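PDB 5H6G: putative secreted lipase from Streptomyces sp. W007, which is a thermostable lipase of the alpha/beta-hydrolase superfamily that probably hydrolyses ester bonds of lipids. Local coordinates for residues N18-K23 with L95-A100; V190-I195 with P214-V219; V194-Y199 with T208-G213. All coordinates share one frame; numbering follows the deposited sequence.

Contact 1 (N18-K23 with L95-A100); sequences NDYSCK and LDATGA
Lys23 reaches across to the last turn of helix 80-98, where its NZ donates to the backbone O of Ala97 at 3.0 Å. The bond lies in the carbonyl plane and is fairly straight at oxygen (C=O...NZ 158°). A bend at chi2 (69°) carries the ammonium group there. Lysine suits the spot because the carbonyls of a helix's last turn point past its C-terminal end, where the partial negative charge would probably favour a cation. A second link, from Thr98 OG1 to Cys22 O at 3.4 Å, is weak and doubtful. Beside them the small methyl of Ala97 meets the edge of the Tyr20 ring in its plane, with CB 4.0 Å from Tyr20 CD2. Within the loop, Asp19 OD1 takes two donors on one face of its carboxylate, Ser21 N at 3.1 Å (an Asx turn) and Ser21 OG at 2.7 Å, while Cys22 N bonds to Asp19 O at 3.1 Å, closing a type I turn. Gly99, just past the helix, has a positive phi, which glycine adopts easily. The Cys22-Cys59 disulfide and a bond from Ser62 N to Asn18 OD1 tie the loop to strand 59-63, and Tyr20 meets Phe61 of that strand and Phe90, Lys93 and Val94 of helix 80-98.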
# COMPACT_ATOMS: atom_id res chain seq x y z
N ASN A 18 -12.63 8.32 5.29
CA ASN A 18 -13.85 7.65 4.83
C ASN A 18 -15.09 8.51 5.02
O ASN A 18 -16.19 8.00 5.30
CB ASN A 18 -14.01 6.25 5.49
CG ASN A 18 -13.03 5.23 4.92
OD1 ASN A 18 -12.53 5.39 3.82
ND2 ASN A 18 -12.78 4.18 5.65
N ASP A 19 -14.90 9.81 4.81
CA ASP A 19 -15.95 10.79 4.83
C ASP A 19 -16.19 11.12 3.37
O ASP A 19 -15.37 11.80 2.74
CB ASP A 19 -15.52 12.02 5.64
CG ASP A 19 -16.60 13.10 5.74
OD1 ASP A 19 -17.60 13.07 4.99
OD2 ASP A 19 -16.42 14.01 6.56
N TYR A 20 -17.30 10.62 2.84
CA TYR A 20 -17.62 10.76 1.42
C TYR A 20 -18.17 12.14 1.05
O TYR A 20 -18.46 12.37 -0.13
CB TYR A 20 -18.51 9.59 0.93
CG TYR A 20 -17.71 8.31 0.80
CD1 TYR A 20 -17.50 7.49 1.90
CD2 TYR A 20 -17.09 7.97 -0.40
CE1 TYR A 20 -16.75 6.33 1.81
CE2 TYR A 20 -16.32 6.81 -0.50
CZ TYR A 20 -16.16 5.99 0.61
OH TYR A 20 -15.39 4.85 0.56
N SER A 21 -18.31 13.04 2.02
CA SER A 21 -18.56 14.45 1.72
C SER A 21 -17.25 15.28 1.63
O SER A 21 -17.30 16.48 1.32
CB SER A 21 -19.54 15.06 2.75
OG SER A 21 -18.92 15.23 4.01
N CYS A 22 -16.10 14.65 1.88
CA CYS A 22 -14.83 15.36 1.90
C CYS A 22 -14.53 15.89 0.51
O CYS A 22 -14.77 15.21 -0.47
CB CYS A 22 -13.70 14.44 2.39
SG CYS A 22 -12.21 15.26 2.99
N LYS A 23 -14.02 17.12 0.46
CA LYS A 23 -13.77 17.87 -0.77
C LYS A 23 -12.31 18.31 -0.76
O LYS A 23 -11.96 19.27 -0.07
CB LYS A 23 -14.72 19.09 -0.86
CG LYS A 23 -15.77 19.01 -1.95
CD LYS A 23 -16.84 17.95 -1.69
CE LYS A 23 -17.41 17.45 -3.01
NZ LYS A 23 -18.40 16.35 -2.84
N LEU A 95 -13.62 8.82 -6.48
CA LEU A 95 -13.51 9.92 -7.44
C LEU A 95 -14.84 10.56 -7.84
O LEU A 95 -14.89 11.78 -8.02
CB LEU A 95 -12.82 9.44 -8.70
CG LEU A 95 -11.36 9.01 -8.58
CD1 LEU A 95 -10.84 8.76 -9.98
CD2 LEU A 95 -10.50 10.06 -7.86
N ASP A 96 -15.89 9.75 -7.99
CA ASP A 96 -17.25 10.25 -8.26
C ASP A 96 -17.79 11.04 -7.07
O ASP A 96 -18.43 12.05 -7.27
CB ASP A 96 -18.25 9.11 -8.64
CG ASP A 96 -17.95 8.45 -10.03
OD1 ASP A 96 -16.96 8.84 -10.72
OD2 ASP A 96 -18.69 7.51 -10.44
N ALA A 97 -17.56 10.56 -5.85
CA ALA A 97 -18.09 11.25 -4.66
C ALA A 97 -17.37 12.58 -4.43
O ALA A 97 -17.98 13.60 -4.09
CB ALA A 97 -17.94 10.37 -3.44
N THR A 98 -16.06 12.56 -4.64
CA THR A 98 -15.20 13.69 -4.40
C THR A 98 -15.09 14.69 -5.59
O THR A 98 -14.72 15.83 -5.39
CB THR A 98 -13.82 13.14 -3.96
OG1 THR A 98 -13.13 14.14 -3.25
CG2 THR A 98 -12.94 12.71 -5.10
N GLY A 99 -15.40 14.27 -6.81
CA GLY A 99 -15.23 15.10 -8.02
C GLY A 99 -13.81 15.32 -8.55
O GLY A 99 -13.63 16.02 -9.57
N ALA A 100 -12.81 14.71 -7.92
CA ALA A 100 -11.42 14.84 -8.34
C ALA A 100 -11.12 13.94 -9.57
O ALA A 100 -11.77 12.91 -9.78
CB ALA A 100 -10.48 14.52 -7.19

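Contact 2 (V190-I195 with P214-V219)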
# COMPACT_ATOMS: atom_id res chain seq x y z
N VAL A 190 2.37 7.72 -13.93
CA VAL A 190 2.15 7.47 -12.50
C VAL A 190 3.50 7.75 -11.82
O VAL A 190 4.54 7.31 -12.31
CB VAL A 190 1.71 6.00 -12.24
CG1 VAL A 190 1.63 5.71 -10.74
CG2 VAL A 190 0.37 5.70 -12.91
N ARG A 191 3.48 8.51 -10.73
CA ARG A 191 4.70 8.70 -9.92
C ARG A 191 4.73 7.62 -8.83
O ARG A 191 3.79 7.50 -8.04
CB ARG A 191 4.75 10.10 -9.32
CG ARG A 191 4.77 11.21 -10.37
CD ARG A 191 4.14 12.52 -9.85
NE ARG A 191 5.15 13.39 -9.25
CZ ARG A 191 5.79 14.40 -9.87
NH1 ARG A 191 5.52 14.71 -11.14
NH2 ARG A 191 6.70 15.12 -9.19
N TYR A 192 5.78 6.82 -8.82
CA TYR A 192 5.86 5.67 -7.91
C TYR A 192 6.87 5.93 -6.81
O TYR A 192 7.95 6.40 -7.08
CB TYR A 192 6.36 4.43 -8.64
CG TYR A 192 5.46 3.88 -9.70
CD1 TYR A 192 5.40 4.45 -10.97
CD2 TYR A 192 4.73 2.73 -9.46
CE1 TYR A 192 4.60 3.88 -11.96
CE2 TYR A 192 3.94 2.15 -10.44
CZ TYR A 192 3.87 2.71 -11.68
OH TYR A 192 3.05 2.09 -12.64
N THR A 193 6.51 5.63 -5.57
CA THR A 193 7.46 5.67 -4.47
C THR A 193 7.40 4.29 -3.81
O THR A 193 6.32 3.71 -3.66
CB THR A 193 7.17 6.82 -3.47
OG1 THR A 193 7.25 8.08 -4.14
CG2 THR A 193 8.19 6.81 -2.32
N VAL A 194 8.57 3.72 -3.52
CA VAL A 194 8.70 2.51 -2.73
C VAL A 194 9.57 2.83 -1.51
O VAL A 194 10.65 3.42 -1.64
CB VAL A 194 9.31 1.35 -3.51
CG1 VAL A 194 9.49 0.15 -2.61
CG2 VAL A 194 8.38 0.97 -4.66
N ILE A 195 9.05 2.43 -0.33
CA ILE A 195 9.74 2.59 0.96
C ILE A 195 9.95 1.20 1.53
O ILE A 195 8.99 0.53 1.82
CB ILE A 195 8.92 3.44 1.95
CG1 ILE A 195 8.62 4.81 1.33
CG2 ILE A 195 9.71 3.64 3.23
CD1 ILE A 195 7.60 5.66 2.06
N PRO A 214 11.38 5.08 -14.98
CA PRO A 214 11.88 6.47 -14.94
C PRO A 214 11.26 7.38 -13.86
O PRO A 214 11.92 8.32 -13.43
CB PRO A 214 11.56 7.00 -16.35
CG PRO A 214 10.42 6.14 -16.84
CD PRO A 214 10.65 4.78 -16.24
N ASN A 215 10.03 7.09 -13.41
CA ASN A 215 9.31 7.92 -12.41
C ASN A 215 9.18 7.22 -11.07
O ASN A 215 8.08 7.13 -10.50
CB ASN A 215 7.91 8.32 -12.93
CG ASN A 215 7.98 9.24 -14.13
OD1 ASN A 215 8.47 10.36 -14.01
ND2 ASN A 215 7.51 8.79 -15.27
N VAL A 216 10.31 6.73 -10.56
CA VAL A 216 10.31 5.91 -9.35
C VAL A 216 11.35 6.43 -8.40
O VAL A 216 12.51 6.64 -8.80
CB VAL A 216 10.64 4.44 -9.64
CG1 VAL A 216 10.47 3.61 -8.37
CG2 VAL A 216 9.75 3.89 -10.74
N ARG A 217 10.93 6.66 -7.16
CA ARG A 217 11.84 6.81 -6.03
C ARG A 217 11.75 5.52 -5.14
O ARG A 217 10.69 5.15 -4.63
CB ARG A 217 11.56 8.10 -5.25
CG ARG A 217 12.68 8.41 -4.24
CD ARG A 217 12.48 9.64 -3.34
NE ARG A 217 12.47 10.87 -4.13
CZ ARG A 217 13.54 11.42 -4.70
NH1 ARG A 217 14.77 10.89 -4.57
NH2 ARG A 217 13.38 12.52 -5.43
N ASN A 218 12.89 4.86 -5.01
CA ASN A 218 13.08 3.71 -4.14
C ASN A 218 13.90 4.13 -2.93
O ASN A 218 15.06 4.51 -3.07
CB ASN A 218 13.82 2.63 -4.90
CG ASN A 218 12.99 2.05 -6.01
OD1 ASN A 218 11.88 1.56 -5.78
ND2 ASN A 218 13.53 2.07 -7.23
N VAL A 219 13.29 4.06 -1.75
CA VAL A 219 13.88 4.57 -0.52
C VAL A 219 14.03 3.47 0.52
O VAL A 219 13.06 2.77 0.82
CB VAL A 219 13.02 5.64 0.13
CG1 VAL A 219 13.85 6.39 1.17
CG2 VAL A 219 12.52 6.62 -0.91
O HOH W 1 5.60 6.22 -14.54
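Asn218 has CG anti to its own carbonyl carbon (chi1 -68°), a setting that lays its amide alongside Val194, the two side chains pointing the same way, with OD1 3.4 Å from Val194 CB. The amide's ND2 donates to Leu211 O, which fixes how the group is turned. Tyr192 has nearly the same chi1 (-66°), which brings its ring edge near Asn215 O; its CB, nearer the backbone, meets Val216 CG2 at 4.0 Å, and its hydroxyl is hydrogen-bonded to Val187 N. The two strands themselves run parallel, 7° apart. Tyr192 donates through N to Asn215 O (2.9 Å) and accepts at O from Arg217 N (3.0 Å). Val194 repeats the pattern, N to Arg217 O (2.8 Å) and O from Val219 N (2.7 Å). The branched valines and Thr193 suit such extended backbone. Before the strands begin, one water donates to Val190 O at 2.7 Å and accepts from Asn215 ND2 at 3.3 Å, extending the link through the polar amide of an exposed residue. Thr193, Ile195 and Val219 face helix 240-250, whereas Tyr192 lies on Asn116 and Leu119 of helix 115-121. Strand 191-196 has strand 128-134 on its other side, and strand 216-220 is the outermost strand at this end of the sheet.

Contact 3 (V194-Y199 with T208-G213); sequences VIATKY and TQYLDG
Val194 and Ala196 belong to the extended end of strand 191-196, while Gln209 closes a short 3-10 segment and Tyr210 returns the chain to an extended form (phi/psi -66°/153°). The two backbones stay apart, the CA atoms of Val194 and Tyr210 being 6.1 Å from each other, and no direct hydrogen bond joins the segments. Side chains and one water fill the interval. The water accepts from Thr197 N at 2.9 Å and donates to Gln209 OE1 at 2.7 Å, satisfying two buried polar atoms. Gln209 is long enough to get there because its chain is extended beyond CG (chi2 176°), and on the way OE1 comes tightly against Ala196 CB, at 3.1 Å; alanine's small methyl suits so close an approach. Val194 divides its two branches. Its CG1 lies in the plane of the Tyr210 ring at the edge, 3.8 Å from CD1, and its CG2 meets Leu211 CD2 at 3.8 Å, these two side chains crossing at about a right angle. Further along the same ring, Tyr210 CE1 is 3.9 Å from Ala196 CB. Exchanging Val194 for an alanine would probably open a gap between strand and loop, leaving Tyr210 CD1 and Leu211 CD2 without the valine methyls they rest on. The other end of the Gln209 amide, NE2, donates to Val203 O and weakly to Asp200 OD2. In alpha/beta hydrolases the acid of the catalytic triad commonly sits in a loop following a late strand of the sheet. Asp200, in the loop after strand 191-196, is probably that acid, its arrangement with His232 and, through it, Ser109 being consistent with a charge relay; the contact thus probably folds the acid loop back onto its strand, with Gln209 as a second-shell residue.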
# COMPACT_ATOMS: atom_id res chain seq x y z
N VAL A 194 8.57 3.72 -3.52
CA VAL A 194 8.70 2.51 -2.73
C VAL A 194 9.57 2.83 -1.51
O VAL A 194 10.65 3.42 -1.64
CB VAL A 194 9.31 1.35 -3.51
CG1 VAL A 194 9.49 0.15 -2.61
CG2 VAL A 194 8.38 0.97 -4.66
N ILE A 195 9.05 2.43 -0.33
CA ILE A 195 9.74 2.59 0.96
C ILE A 195 9.95 1.20 1.53
O ILE A 195 8.99 0.53 1.82
CB ILE A 195 8.92 3.44 1.95
CG1 ILE A 195 8.62 4.81 1.33
CG2 ILE A 195 9.71 3.64 3.23
CD1 ILE A 195 7.60 5.66 2.06
N ALA A 196 11.20 0.77 1.66
CA ALA A 196 11.53 -0.56 2.17
C ALA A 196 12.44 -0.47 3.38
O ALA A 196 13.13 0.55 3.58
CB ALA A 196 12.19 -1.39 1.09
N THR A 197 12.43 -1.55 4.17
CA THR A 197 13.32 -1.72 5.36
C THR A 197 14.21 -2.96 5.17
O THR A 197 13.74 -4.03 4.76
CB THR A 197 12.53 -1.84 6.69
OG1 THR A 197 13.44 -2.09 7.76
CG2 THR A 197 11.51 -2.98 6.68
N LYS A 198 15.50 -2.81 5.48
CA LYS A 198 16.45 -3.95 5.35
C LYS A 198 16.25 -5.04 6.39
O LYS A 198 16.84 -6.09 6.27
CB LYS A 198 17.91 -3.47 5.40
CG LYS A 198 18.37 -3.06 6.79
CD LYS A 198 19.62 -2.21 6.77
CE LYS A 198 20.88 -3.05 6.79
NZ LYS A 198 22.03 -2.14 7.02
N TYR A 199 15.48 -4.77 7.45
CA TYR A 199 15.08 -5.82 8.43
C TYR A 199 13.79 -6.57 8.04
O TYR A 199 13.19 -7.25 8.86
CB TYR A 199 14.99 -5.23 9.84
CG TYR A 199 16.27 -4.53 10.19
CD1 TYR A 199 17.47 -5.25 10.30
CD2 TYR A 199 16.33 -3.17 10.33
CE1 TYR A 199 18.68 -4.61 10.58
CE2 TYR A 199 17.52 -2.52 10.60
CZ TYR A 199 18.70 -3.25 10.72
OH TYR A 199 19.86 -2.59 10.98
N THR A 208 13.94 -6.62 -4.14
CA THR A 208 12.85 -7.05 -5.02
C THR A 208 11.58 -6.22 -4.83
O THR A 208 10.66 -6.30 -5.63
CB THR A 208 12.47 -8.55 -4.78
OG1 THR A 208 11.97 -8.72 -3.45
CG2 THR A 208 13.66 -9.50 -5.02
N GLN A 209 11.49 -5.47 -3.74
CA GLN A 209 10.37 -4.60 -3.50
C GLN A 209 10.43 -3.37 -4.42
O GLN A 209 9.41 -2.82 -4.79
CB GLN A 209 10.37 -4.16 -2.05
CG GLN A 209 10.22 -5.31 -1.06
CD GLN A 209 10.33 -4.86 0.38
OE1 GLN A 209 10.11 -3.70 0.70
NE2 GLN A 209 10.68 -5.79 1.26
N TYR A 210 11.64 -2.96 -4.76
CA TYR A 210 11.85 -1.80 -5.61
C TYR A 210 11.35 -1.97 -7.01
O TYR A 210 11.29 -3.07 -7.54
CB TYR A 210 13.34 -1.47 -5.67
CG TYR A 210 13.97 -0.95 -4.37
CD1 TYR A 210 13.20 -0.47 -3.32
CD2 TYR A 210 15.36 -0.88 -4.25
CE1 TYR A 210 13.79 0.03 -2.17
CE2 TYR A 210 15.96 -0.37 -3.10
CZ TYR A 210 15.17 0.07 -2.07
OH TYR A 210 15.76 0.58 -0.96
N LEU A 211 11.00 -0.83 -7.61
CA LEU A 211 10.49 -0.77 -8.99
C LEU A 211 11.53 -0.12 -9.90
O LEU A 211 12.09 0.91 -9.57
CB LEU A 211 9.20 0.05 -9.03
CG LEU A 211 7.80 -0.57 -8.99
CD1 LEU A 211 7.75 -2.05 -8.72
CD2 LEU A 211 6.88 0.19 -8.05
N ASP A 212 11.78 -0.75 -11.04
CA ASP A 212 12.61 -0.17 -12.08
C ASP A 212 11.79 0.61 -13.15
O ASP A 212 10.99 0.02 -13.90
CB ASP A 212 13.41 -1.30 -12.73
CG ASP A 212 14.35 -0.80 -13.80
OD1 ASP A 212 14.83 0.35 -13.72
OD2 ASP A 212 14.60 -1.59 -14.72
N GLY A 213 12.00 1.92 -13.21
CA GLY A 213 11.36 2.76 -14.21
C GLY A 213 11.76 4.22 -14.04
O GLY A 213 12.41 4.57 -13.05
O HOH W 2 10.52 -3.53 3.34

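How the contacts relate
Contacts 2 and 3 form one continuous region, their centres about 9 Å apart. They share Val194 and Ile195 of strand 191-196, so this strand has a neighbouring strand at its edge and the returning loop over one face. They also join directly: Ala196 N probably bonds to Val219 O at 2.9 Å, which carries the parallel pairing of contact 2 on into contact 3. Contact 3 lies nearer the probable triad, through Gln209 and Asp200. Contact 1 stands apart, its centre about 26 Å from that of contact 2 and about 31 Å from that of contact 3, on the opposite side of the chain's centre from contact 3, by the other end strand of the same sheet.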